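Local coordinates for putative ribose operon repressor (Burkholderia thailandensis, PDB 3EGC), which probably acts as a LacI-family transcriptional repressor, binding operator DNA and sensing a small sugar-like effector, though its exact function is not established, at residues Ala44-Asp49 / Ala71-Glu76; Gly112-Val117 / Arg148-Ala153; Asn172-Ala177 / Met202-Val207; Val236-Thr241 / Gln268-Thr273. All blocks are in the same frame, centred on the assembly; numbering follows the deposited sequence.

Contact 1. Residues Ala44-Asp49 / Ala71-Glu76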
loop_
_atom_site.group_PDB
_atom_site.type_symbol
_atom_site.label_atom_id
_atom_site.label_comp_id
_atom_site.label_asym_id
_atom_site.label_seq_id
_atom_site.Cartn_x
_atom_site.Cartn_y
_atom_site.Cartn_z
ATOM N N ALA A 44 5.195 12.200 7.846
ATOM C CA ALA A 44 5.868 11.417 8.836
ATOM C C ALA A 44 5.169 10.068 8.967
ATOM O O ALA A 44 3.922 9.940 8.833
ATOM C CB ALA A 44 5.945 12.139 10.120
ATOM N N ASN A 45 5.982 9.059 9.186
ATOM C CA ASN A 45 5.472 7.696 9.391
ATOM C C ASN A 45 5.903 7.203 10.742
ATOM O O ASN A 45 7.060 7.185 10.977
ATOM C CB ASN A 45 5.990 6.728 8.307
ATOM C CG ASN A 45 5.487 5.290 8.523
ATOM O OD1 ASN A 45 4.304 5.060 8.762
ATOM N ND2 ASN A 45 6.379 4.345 8.438
ATOM N N THR A 46 4.969 6.799 11.596
ATOM C CA THR A 46 5.284 6.466 13.006
ATOM C C THR A 46 5.438 5.002 13.254
ATOM O O THR A 46 5.958 4.641 14.271
ATOM C CB THR A 46 4.194 6.970 14.020
ATOM O OG1 THR A 46 2.985 6.195 13.898
ATOM C CG2 THR A 46 3.892 8.421 13.826
ATOM N N ALA A 47 4.975 4.160 12.335
ATOM C CA ALA A 47 4.967 2.708 12.528
ATOM C C ALA A 47 4.354 2.315 13.863
ATOM O O ALA A 47 4.833 1.397 14.488
ATOM C CB ALA A 47 6.366 2.083 12.377
ATOM N N GLU A 48 3.289 3.016 14.246
ATOM C CA GLU A 48 2.421 2.658 15.389
ATOM C C GLU A 48 3.149 2.852 16.721
ATOM O O GLU A 48 2.833 2.203 17.708
ATOM C CB GLU A 48 1.856 1.239 15.273
ATOM C CG GLU A 48 0.838 1.034 14.175
ATOM C CD GLU A 48 -0.561 1.613 14.468
ATOM O OE1 GLU A 48 -0.862 1.920 15.644
ATOM O OE2 GLU A 48 -1.366 1.758 13.506
ATOM N N ASP A 49 4.153 3.731 16.713
ATOM C CA ASP A 49 4.884 4.089 17.914
ATOM C C ASP A 49 4.455 5.506 18.376
ATOM O O ASP A 49 4.736 6.504 17.721
ATOM C CB ASP A 49 6.375 4.030 17.620
ATOM C CG ASP A 49 7.250 4.285 18.875
ATOM O OD1 ASP A 49 8.471 4.472 18.728
ATOM O OD2 ASP A 49 6.735 4.290 20.011
ATOM N N ALA A 71 -3.248 10.381 11.634
ATOM C CA ALA A 71 -3.748 9.021 11.865
ATOM C C ALA A 71 -3.111 8.486 13.164
ATOM O O ALA A 71 -1.959 8.030 13.175
ATOM C CB ALA A 71 -3.406 8.098 10.692
ATOM N N PRO A 72 -3.854 8.545 14.248
ATOM C CA PRO A 72 -3.287 8.298 15.533
ATOM C C PRO A 72 -2.775 6.874 15.780
ATOM O O PRO A 72 -3.375 5.876 15.352
ATOM C CB PRO A 72 -4.439 8.640 16.508
ATOM C CG PRO A 72 -5.447 9.397 15.691
ATOM C CD PRO A 72 -5.273 8.899 14.323
ATOM N N SER A 73 -1.671 6.807 16.488
ATOM C CA SER A 73 -1.119 5.547 16.890
ATOM C C SER A 73 -1.776 5.277 18.224
ATOM O O SER A 73 -2.271 6.213 18.878
ATOM C CB SER A 73 0.384 5.707 17.077
ATOM O OG SER A 73 1.036 5.750 15.815
ATOM N N GLU A 74 -1.834 4.016 18.613
ATOM C CA GLU A 74 -2.495 3.635 19.850
ATOM C C GLU A 74 -1.656 4.156 20.988
ATOM O O GLU A 74 -0.471 3.846 21.069
ATOM C CB GLU A 74 -2.600 2.113 19.980
ATOM C CG GLU A 74 -3.402 1.655 21.190
ATOM C CD GLU A 74 -3.541 0.153 21.276
ATOM O OE1 GLU A 74 -2.774 -0.570 20.618
ATOM O OE2 GLU A 74 -4.403 -0.322 22.037
ATOM N N GLY A 75 -2.293 4.900 21.888
ATOM C CA GLY A 75 -1.657 5.460 23.050
ATOM C C GLY A 75 -2.429 6.707 23.501
ATOM O O GLY A 75 -3.480 7.009 22.931
ATOM N N GLU A 76 -1.891 7.425 24.493
ATOM C CA GLU A 76 -2.524 8.627 25.044
ATOM C C GLU A 76 -2.304 9.844 24.158
ATOM O O GLU A 76 -1.243 10.056 23.661
ATOM C CB GLU A 76 -1.992 8.953 26.462
ATOM C CG GLU A 76 -2.893 9.945 27.269
ATOM C CD GLU A 76 -2.273 10.425 28.580
ATOM O OE1 GLU A 76 -1.033 10.586 28.630
ATOM O OE2 GLU A 76 -3.034 10.654 29.556
#
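Thr46 and Ser73 meet hydroxyl to hydroxyl, and the one hydrogen bond between the two loops joins them: Thr46 OG1 donates to Ser73 OG at 2.8 Å. Both are small residues whose hydroxyl sits close to the main chain, so the two buried hydroxyls can bond across the gap between the loops. Thr46 OG1 lies between its own backbone N and carbonyl carbon (chi1 71°), where it also accepts from Glu48 N at 3.2 Å, making an ST turn. The same hydroxyl therefore stabilises its own loop and reaches the other. Around it the backbone folds as a type I' beta turn from Thr46 to Asp49, closed by Asp49 N to Thr46 O.

Van der Waals contact supplies the rest. Ser73 OG rests 3.4 Å from Glu48 CA, against the backbone of the turn. The Glu48 side chain bends at chi2 (-75°), and its exposed carboxylate comes back toward the other loop, with OE1 3.8 Å from Glu74 N, too long for a bond; a weak, long ion pair links OE1 to Arg95.

Polar groups also tie the loops to their surroundings. Glu53, in helix 50-62, accepts from Ser73 N, which ties the second loop to the helix that follows the first. Asp49 is the N-cap of that helix, and Glu74 bonds Ser134 beyond the strand 128-131. Asn45 N is held by Glu31 of the second subunit.

Such loops follow the C-terminal ends of parallel strands 40-45 and 67-70 in the N-terminal lobe of a type I periplasmic-binding-protein fold, the edge that in LacI relatives faces the effector cleft.

Contact 2. Residues Gly112-Val117 / Arg148-Ala153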
loop_
_atom_site.group_PDB
_atom_site.type_symbol
_atom_site.label_atom_id
_atom_site.label_comp_id
_atom_site.label_asym_id
_atom_site.label_seq_id
_atom_site.Cartn_x
_atom_site.Cartn_y
_atom_site.Cartn_z
ATOM N N GLY A 112 -21.219 -0.921 8.770
ATOM C CA GLY A 112 -20.582 -1.794 7.793
ATOM C C GLY A 112 -20.388 -3.168 8.404
ATOM O O GLY A 112 -20.613 -4.124 7.721
ATOM N N ALA A 113 -20.023 -3.275 9.695
ATOM C CA ALA A 113 -19.790 -4.591 10.289
ATOM C C ALA A 113 -21.110 -5.405 10.427
ATOM O O ALA A 113 -21.140 -6.618 10.123
ATOM C CB ALA A 113 -19.024 -4.504 11.649
ATOM N N ARG A 114 -22.169 -4.720 10.889
ATOM C CA ARG A 114 -23.457 -5.311 11.034
ATOM C C ARG A 114 -23.937 -5.864 9.651
ATOM O O ARG A 114 -24.490 -6.988 9.565
ATOM C CB ARG A 114 -24.453 -4.264 11.550
ATOM C CG ARG A 114 -25.776 -4.839 11.943
ATOM C CD ARG A 114 -26.733 -3.781 12.477
ATOM N NE ARG A 114 -28.045 -4.377 12.668
ATOM C CZ ARG A 114 -29.019 -3.908 13.436
ATOM N NH1 ARG A 114 -28.866 -2.803 14.123
ATOM N NH2 ARG A 114 -30.158 -4.583 13.514
ATOM N N THR A 115 -23.689 -5.080 8.594
ATOM C CA THR A 115 -24.101 -5.480 7.268
ATOM C C THR A 115 -23.328 -6.737 6.838
ATOM O O THR A 115 -23.924 -7.665 6.331
ATOM C CB THR A 115 -23.895 -4.367 6.216
ATOM O OG1 THR A 115 -24.668 -3.226 6.562
ATOM C CG2 THR A 115 -24.325 -4.830 4.775
ATOM N N ALA A 116 -22.010 -6.774 7.096
ATOM C CA ALA A 116 -21.226 -7.931 6.692
ATOM C C ALA A 116 -21.610 -9.183 7.466
ATOM O O ALA A 116 -21.697 -10.285 6.929
ATOM C CB ALA A 116 -19.776 -7.636 6.816
ATOM N N VAL A 117 -21.835 -9.021 8.761
ATOM C CA VAL A 117 -22.255 -10.179 9.568
ATOM C C VAL A 117 -23.671 -10.663 9.218
ATOM O O VAL A 117 -23.947 -11.848 9.279
ATOM C CB VAL A 117 -22.086 -9.898 11.050
ATOM C CG1 VAL A 117 -22.828 -10.950 11.927
ATOM C CG2 VAL A 117 -20.575 -9.775 11.388
ATOM N N ARG A 148 -21.965 -7.575 17.251
ATOM C CA ARG A 148 -22.855 -7.982 18.334
ATOM C C ARG A 148 -24.288 -7.582 18.027
ATOM O O ARG A 148 -25.239 -8.309 18.396
ATOM C CB ARG A 148 -22.437 -7.395 19.678
ATOM C CG ARG A 148 -21.133 -7.944 20.255
ATOM C CD ARG A 148 -20.965 -7.396 21.711
ATOM N NE ARG A 148 -19.648 -7.691 22.280
ATOM C CZ ARG A 148 -19.349 -8.816 22.926
ATOM N NH1 ARG A 148 -20.281 -9.782 23.078
ATOM N NH2 ARG A 148 -18.114 -8.982 23.382
ATOM N N ALA A 149 -24.451 -6.437 17.367
ATOM C CA ALA A 149 -25.771 -5.939 17.093
ATOM C C ALA A 149 -26.440 -6.826 16.047
ATOM O O ALA A 149 -27.645 -7.042 16.104
ATOM C CB ALA A 149 -25.726 -4.479 16.632
ATOM N N ALA A 150 -25.666 -7.328 15.094
ATOM C CA ALA A 150 -26.211 -8.216 14.056
ATOM C C ALA A 150 -26.614 -9.558 14.676
ATOM O O ALA A 150 -27.660 -10.095 14.410
ATOM C CB ALA A 150 -25.163 -8.464 12.928
ATOM N N MET A 151 -25.741 -10.106 15.488
ATOM C CA MET A 151 -26.006 -11.350 16.180
ATOM C C MET A 151 -27.241 -11.234 17.050
ATOM O O MET A 151 -28.127 -12.083 17.021
ATOM C CB MET A 151 -24.752 -11.778 16.988
ATOM C CG MET A 151 -23.564 -12.199 16.023
ATOM S SD MET A 151 -23.895 -13.627 14.879
ATOM C CE MET A 151 -23.497 -14.970 15.998
ATOM N N SER A 152 -27.299 -10.138 17.786
ATOM C CA SER A 152 -28.377 -9.889 18.725
ATOM C C SER A 152 -29.695 -9.888 17.974
ATOM O O SER A 152 -30.666 -10.573 18.364
ATOM C CB SER A 152 -28.160 -8.525 19.401
ATOM O OG SER A 152 -28.538 -8.545 20.753
ATOM N N ALA A 153 -29.723 -9.132 16.881
ATOM C CA ALA A 153 -30.956 -8.889 16.166
ATOM C C ALA A 153 -31.513 -10.169 15.566
ATOM O O ALA A 153 -32.728 -10.275 15.325
ATOM C CB ALA A 153 -30.753 -7.863 15.080
#
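Arg114 lies across helix 138-153, and with Ala150 and Val117 it accounts for most of the surface that the two helices bury together. CG of Arg114 stands anti to its backbone N (chi1 -171°), and the chain runs extended from there to NE, passing over the small residues on the facing helix. CG touches Ala150 CB at 3.8 Å, CD comes to 4.3 Å from Ala149 CB, and at the end NH2 reaches Ala153 CB at 3.7 Å. Ala149 O lies above one face of the guanidinium, offset toward its rim. A long aliphatic chain with a charged end suits this border position, since its methylenes pack while the guanidinium stays near solvent; a weak, long ion pair to Glu118 is its charged partner one turn on.

Ala150 and Arg114 have the nearest CA atoms across the contact, 5.0 Å apart. The small methyl lets the helices come this near, and Ala150 CB meets both the carbonyl O of Arg114, at 3.7 Å, and Val117 CG1, at 3.6 Å.

Val117 is the inner partner. Its CG1, anti to the backbone N, touches Ala150 CB and, in a different direction, the sulphur of Met151, 4.1 Å away; Val117 and Met151 cross at about a right angle. Met151, bent at chi2 and chi3, also touches Ile121.

The short axes pass 8.3 Å apart with a crossing angle of -46°. The packing joins helices 109-122 and 138-153, which precede and follow strand 128-131, an alpha-beta-alpha passage of the Rossmann-like C-terminal lobe of a LacI-type sugar-binding domain.

Contact 3. Residues Asn172-Ala177 / Met202-Val207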
loop_
_atom_site.group_PDB
_atom_site.type_symbol
_atom_site.label_atom_id
_atom_site.label_comp_id
_atom_site.label_asym_id
_atom_site.label_seq_id
_atom_site.Cartn_x
_atom_site.Cartn_y
_atom_site.Cartn_z
ATOM N N ASN A 172 -1.367 -9.126 13.550
ATOM C CA ASN A 172 -1.974 -9.845 12.403
ATOM C C ASN A 172 -3.302 -10.472 12.830
ATOM O O ASN A 172 -4.250 -10.565 12.023
ATOM C CB ASN A 172 -1.090 -11.028 11.892
ATOM C CG ASN A 172 -0.906 -11.002 10.403
ATOM O OD1 ASN A 172 -0.390 -11.950 9.788
ATOM N ND2 ASN A 172 -1.297 -9.892 9.791
ATOM N N GLY A 173 -3.311 -10.968 14.061
ATOM C CA GLY A 173 -4.395 -11.740 14.562
ATOM C C GLY A 173 -4.328 -13.214 14.157
ATOM O O GLY A 173 -5.319 -13.949 14.314
ATOM N N ARG A 174 -3.210 -13.661 13.603
ATOM C CA ARG A 174 -3.091 -15.068 13.313
ATOM C C ARG A 174 -3.270 -15.878 14.613
ATOM O O ARG A 174 -4.049 -16.843 14.635
ATOM C CB ARG A 174 -1.788 -15.463 12.628
ATOM C CG ARG A 174 -1.717 -17.003 12.428
ATOM C CD ARG A 174 -0.418 -17.465 11.735
ATOM N NE ARG A 174 0.732 -17.238 12.599
ATOM C CZ ARG A 174 1.428 -18.202 13.208
ATOM N NH1 ARG A 174 1.117 -19.505 13.029
ATOM N NH2 ARG A 174 2.443 -17.866 14.008
ATOM N N ASP A 175 -2.586 -15.455 15.686
ATOM C CA ASP A 175 -2.699 -16.169 16.965
ATOM C C ASP A 175 -4.127 -16.125 17.482
ATOM O O ASP A 175 -4.649 -17.090 17.963
ATOM C CB ASP A 175 -1.696 -15.639 18.011
ATOM C CG ASP A 175 -0.229 -15.870 17.602
ATOM O OD1 ASP A 175 0.640 -15.222 18.211
ATOM O OD2 ASP A 175 0.096 -16.671 16.688
ATOM N N GLY A 176 -4.750 -14.976 17.407
ATOM C CA GLY A 176 -6.125 -14.846 17.810
ATOM C C GLY A 176 -7.014 -15.777 16.980
ATOM O O GLY A 176 -7.901 -16.433 17.520
ATOM N N ALA A 177 -6.797 -15.814 15.655
ATOM C CA ALA A 177 -7.597 -16.691 14.836
ATOM C C ALA A 177 -7.358 -18.159 15.231
ATOM O O ALA A 177 -8.296 -18.927 15.451
ATOM C CB ALA A 177 -7.335 -16.480 13.385
ATOM N N MET A 202 -6.303 -16.030 7.366
ATOM C CA MET A 202 -5.901 -16.956 6.300
ATOM C C MET A 202 -4.690 -17.788 6.736
ATOM O O MET A 202 -4.643 -18.960 6.516
ATOM C CB MET A 202 -5.649 -16.241 4.940
ATOM C CG MET A 202 -6.927 -15.627 4.250
ATOM S SD MET A 202 -8.360 -16.742 3.846
ATOM C CE MET A 202 -7.605 -17.689 2.531
ATOM N N GLN A 203 -3.704 -17.148 7.354
ATOM C CA GLN A 203 -2.569 -17.885 7.876
ATOM C C GLN A 203 -2.990 -18.931 8.888
ATOM O O GLN A 203 -2.531 -20.072 8.820
ATOM C CB GLN A 203 -1.485 -16.968 8.436
ATOM C CG GLN A 203 -0.695 -16.279 7.325
ATOM C CD GLN A 203 -0.106 -14.952 7.729
ATOM O OE1 GLN A 203 0.470 -14.240 6.879
ATOM N NE2 GLN A 203 -0.239 -14.594 9.011
ATOM N N ALA A 204 -3.853 -18.544 9.825
ATOM C CA ALA A 204 -4.343 -19.512 10.815
ATOM C C ALA A 204 -5.004 -20.728 10.144
ATOM O O ALA A 204 -4.747 -21.836 10.512
ATOM C CB ALA A 204 -5.298 -18.863 11.814
ATOM N N LEU A 205 -5.875 -20.488 9.171
ATOM C CA LEU A 205 -6.589 -21.585 8.528
ATOM C C LEU A 205 -5.644 -22.725 8.172
ATOM O O LEU A 205 -5.793 -23.856 8.660
ATOM C CB LEU A 205 -7.382 -21.126 7.315
ATOM C CG LEU A 205 -8.620 -20.292 7.701
ATOM C CD1 LEU A 205 -9.366 -19.794 6.461
ATOM C CD2 LEU A 205 -9.554 -21.048 8.646
ATOM N N ASN A 206 -4.630 -22.421 7.385
ATOM C CA ASN A 206 -3.757 -23.486 7.006
ATOM C C ASN A 206 -2.655 -23.912 7.976
ATOM O O ASN A 206 -2.073 -24.971 7.813
ATOM C CB ASN A 206 -3.393 -23.443 5.503
ATOM C CG ASN A 206 -2.341 -22.441 5.154
ATOM O OD1 ASN A 206 -2.460 -21.747 4.120
ATOM N ND2 ASN A 206 -1.256 -22.419 5.927
ATOM N N VAL A 207 -2.441 -23.137 9.031
ATOM C CA VAL A 207 -1.728 -23.639 10.180
ATOM C C VAL A 207 -2.573 -24.767 10.835
ATOM O O VAL A 207 -2.071 -25.809 11.203
ATOM C CB VAL A 207 -1.466 -22.537 11.215
ATOM C CG1 VAL A 207 -1.192 -23.148 12.555
ATOM C CG2 VAL A 207 -0.303 -21.649 10.796
#
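Arg174 reaches from the first turn of its helix to touch Gln203, Ala204 and Val207, so that it spans one turn of the partner helix. Its CB lies 4.0 Å from Gln203 NE2, and CG, anti to the backbone N, comes to 3.7 Å from Ala204 N. CD is pressed more closely against the Gln203 side chain, at 3.5 Å from its CB. There the chain bends, chi3 of 67° turning NE out of the line of the methylenes. The guanidinium beyond it lies with NH1 3.4 Å from Val207 CG2, the methyl sitting at the edge of the group near its plane. Asp175 OD2 lies over one face of the guanidinium, offset toward the rim and 3.8 Å from Arg174 NH2, a long pairing that rests on charge alone. Arginine suits the place because its aliphatic part can pack on a helix while its charged end stays at the surface.

Gln203 also makes the polar link: its NE2 donates to Asn172 OD1 at 2.8 Å, with an N-H...O angle of 142°, and the two amide planes are turned 51° apart. Deeper in the contact, Ala177 and Ala204 meet methyl to methyl, their CB atoms 3.5 Å apart, and residues this small permit the backbones to come close.

Gly173 is the N-cap of helix 174-181, with backbone angles that call for glycine. Helix 174-181 leads into strand 189-192, which in turn feeds helix 195-208; the contact thus pairs neighbouring helices on one face of the C-terminal lobe, with Gln203 also packing on Phe229 of the second subunit.

Contact 4. Residues Val236-Thr241 / Gln268-Thr273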
loop_
_atom_site.group_PDB
_atom_site.type_symbol
_atom_site.label_atom_id
_atom_site.label_comp_id
_atom_site.label_asym_id
_atom_site.label_seq_id
_atom_site.Cartn_x
_atom_site.Cartn_y
_atom_site.Cartn_z
ATOM N N VAL A 236 -16.376 -7.977 1.282
ATOM C CA VAL A 236 -15.637 -6.945 1.953
ATOM C C VAL A 236 -16.442 -5.732 2.211
ATOM O O VAL A 236 -17.261 -5.366 1.413
ATOM C CB VAL A 236 -14.427 -6.436 1.131
ATOM C CG1 VAL A 236 -13.177 -6.573 1.964
ATOM C CG2 VAL A 236 -14.325 -7.178 -0.140
ATOM N N VAL A 237 -16.185 -5.089 3.331
ATOM C CA VAL A 237 -16.682 -3.752 3.509
ATOM C C VAL A 237 -15.629 -2.753 3.028
ATOM O O VAL A 237 -14.560 -2.579 3.649
ATOM C CB VAL A 237 -17.287 -3.480 4.933
ATOM C CG1 VAL A 237 -16.662 -4.315 5.976
ATOM C CG2 VAL A 237 -17.265 -1.951 5.285
ATOM N N GLU A 238 -15.914 -2.157 1.880
ATOM C CA GLU A 238 -15.027 -1.180 1.312
ATOM C C GLU A 238 -15.095 0.115 2.076
ATOM O O GLU A 238 -16.176 0.619 2.346
ATOM C CB GLU A 238 -15.350 -0.943 -0.170
ATOM C CG GLU A 238 -14.476 0.094 -0.845
ATOM C CD GLU A 238 -14.888 0.323 -2.261
ATOM O OE1 GLU A 238 -15.545 1.369 -2.543
ATOM O OE2 GLU A 238 -14.567 -0.563 -3.098
ATOM N N GLN A 239 -13.924 0.643 2.418
ATOM C CA GLN A 239 -13.836 1.950 3.060
ATOM C C GLN A 239 -13.529 2.983 1.989
ATOM O O GLN A 239 -12.759 2.664 1.083
ATOM C CB GLN A 239 -12.772 1.943 4.142
ATOM C CG GLN A 239 -13.140 1.087 5.301
ATOM C CD GLN A 239 -12.234 1.353 6.515
ATOM O OE1 GLN A 239 -12.491 2.273 7.303
ATOM N NE2 GLN A 239 -11.154 0.574 6.634
ATOM N N PRO A 240 -14.100 4.213 2.103
ATOM C CA PRO A 240 -13.790 5.304 1.166
ATOM C C PRO A 240 -12.427 5.984 1.496
ATOM O O PRO A 240 -12.346 7.173 1.830
ATOM C CB PRO A 240 -14.960 6.280 1.389
ATOM C CG PRO A 240 -15.255 6.132 2.873
ATOM C CD PRO A 240 -14.893 4.691 3.247
ATOM N N THR A 241 -11.361 5.230 1.366
ATOM C CA THR A 241 -10.028 5.698 1.830
ATOM C C THR A 241 -9.575 7.009 1.271
ATOM O O THR A 241 -9.143 7.880 2.013
ATOM C CB THR A 241 -8.922 4.676 1.500
ATOM O OG1 THR A 241 -8.968 4.341 0.080
ATOM C CG2 THR A 241 -9.122 3.439 2.278
ATOM N N GLN A 268 -19.632 7.052 4.389
ATOM C CA GLN A 268 -20.262 5.845 3.923
ATOM C C GLN A 268 -19.263 4.784 3.401
ATOM O O GLN A 268 -18.330 5.066 2.608
ATOM C CB GLN A 268 -21.289 6.227 2.836
ATOM C CG GLN A 268 -21.614 5.181 1.707
ATOM C CD GLN A 268 -22.443 5.828 0.538
ATOM O OE1 GLN A 268 -21.916 6.449 -0.383
ATOM N NE2 GLN A 268 -23.734 5.706 0.616
ATOM N N THR A 269 -19.462 3.576 3.868
ATOM C CA THR A 269 -18.777 2.418 3.422
ATOM C C THR A 269 -19.764 1.614 2.546
ATOM O O THR A 269 -20.997 1.774 2.613
ATOM C CB THR A 269 -18.384 1.534 4.627
ATOM O OG1 THR A 269 -19.548 1.018 5.265
ATOM C CG2 THR A 269 -17.654 2.327 5.608
ATOM N N ARG A 270 -19.236 0.724 1.745
ATOM C CA ARG A 270 -20.107 -0.057 0.958
ATOM C C ARG A 270 -19.723 -1.534 1.006
ATOM O O ARG A 270 -18.558 -1.903 1.010
ATOM C CB ARG A 270 -20.217 0.485 -0.464
ATOM C CG ARG A 270 -19.487 -0.283 -1.472
ATOM C CD ARG A 270 -19.538 0.413 -2.796
ATOM N NE ARG A 270 -19.434 -0.532 -3.874
ATOM C CZ ARG A 270 -18.314 -0.805 -4.527
ATOM N NH1 ARG A 270 -17.191 -0.198 -4.211
ATOM N NH2 ARG A 270 -18.332 -1.692 -5.498
ATOM N N PHE A 271 -20.749 -2.363 1.060
ATOM C CA PHE A 271 -20.553 -3.809 1.137
ATOM C C PHE A 271 -20.393 -4.377 -0.273
ATOM O O PHE A 271 -21.207 -4.117 -1.163
ATOM C CB PHE A 271 -21.739 -4.464 1.858
ATOM C CG PHE A 271 -21.498 -5.892 2.220
ATOM C CD1 PHE A 271 -22.420 -6.863 1.877
ATOM C CD2 PHE A 271 -20.351 -6.268 2.896
ATOM C CE1 PHE A 271 -22.200 -8.205 2.196
ATOM C CE2 PHE A 271 -20.145 -7.569 3.253
ATOM C CZ PHE A 271 -21.078 -8.561 2.896
ATOM N N VAL A 272 -19.313 -5.120 -0.486
ATOM C CA VAL A 272 -19.040 -5.671 -1.814
ATOM C C VAL A 272 -18.998 -7.176 -1.701
ATOM O O VAL A 272 -18.155 -7.725 -0.976
ATOM C CB VAL A 272 -17.682 -5.153 -2.342
ATOM C CG1 VAL A 272 -17.331 -5.736 -3.734
ATOM C CG2 VAL A 272 -17.665 -3.591 -2.328
ATOM N N THR A 273 -19.892 -7.848 -2.408
ATOM C CA THR A 273 -19.947 -9.316 -2.357
ATOM C C THR A 273 -19.219 -9.937 -3.549
ATOM O O THR A 273 -18.863 -11.099 -3.494
ATOM C CB THR A 273 -21.427 -9.861 -2.315
ATOM O OG1 THR A 273 -22.136 -9.450 -3.495
ATOM C CG2 THR A 273 -22.146 -9.272 -1.126
#
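An antiparallel ladder joins strand 236-238 to strand 264-272, with Val236 facing Val272, Val237 facing Phe271 and Glu238 facing Arg270. The two outer pairs are hydrogen-bonded in both directions: Val272 N gives to Val236 O at 2.8 Å and Glu238 N to Arg270 O at 2.8 Å, each answered by a reverse bond. The middle pair is non-hydrogen-bonded.

On the face bearing Glu238 and Arg270, a salt bridge lies across the strands. Glu238 OE1 is 2.8 Å from Arg270 NH1, in the guanidinium plane, whereas the carboxylate plane is turned 73° from it. Glu238 OE2 is also close to Arg270 NH1, at 2.9 Å, and bonds Asn223. The methyl Val272 CG2 sits 3.6 Å above the centre of the same guanidinium.

On the face of Val237 and Phe271 the contacts are mainly apolar. Val237, beta-branched, suits its strand, and its CG2 touches Thr269 CB at 3.7 Å, while Phe271 CD2 lies 3.5 Å from Val236 O and its ring stacks edge-to-face with Tyr119. Pro240 then packs CG on Gln268 O at 3.3 Å as the first strand ends; it centres an inverse gamma turn and is the N-cap of helix 241-257.

Gln239 bonds Ser107 and Asp222, and Thr269 N bonds Glu108, bringing in the linker after strand 103-107. Three chain passages side by side between two lobes are the hinge characteristic of type I periplasmic-binding-protein folds.

How the contacts relate
From the N terminus, the chain first closes contact 1 around helix 50-62 and strand 67-70 of the N-terminal lobe. After crossing to the C-terminal lobe, it closes contact 2 around strand 128-131, then contact 3 around strand 189-192. Contact 4 closes last, around helix 241-257, where the chain has returned to the N-terminal lobe. The four loops follow in series; none nests or crosses. Contacts 2 and 4 touch, Ala116 CB packing on Phe271 CE2 at 3.6 Å, which seats helix 109-122 on the strands of contact 4. Contacts 1 and 3 lie apart, their centres about 25 Å distant, yet both reach the second subunit, one from each lobe.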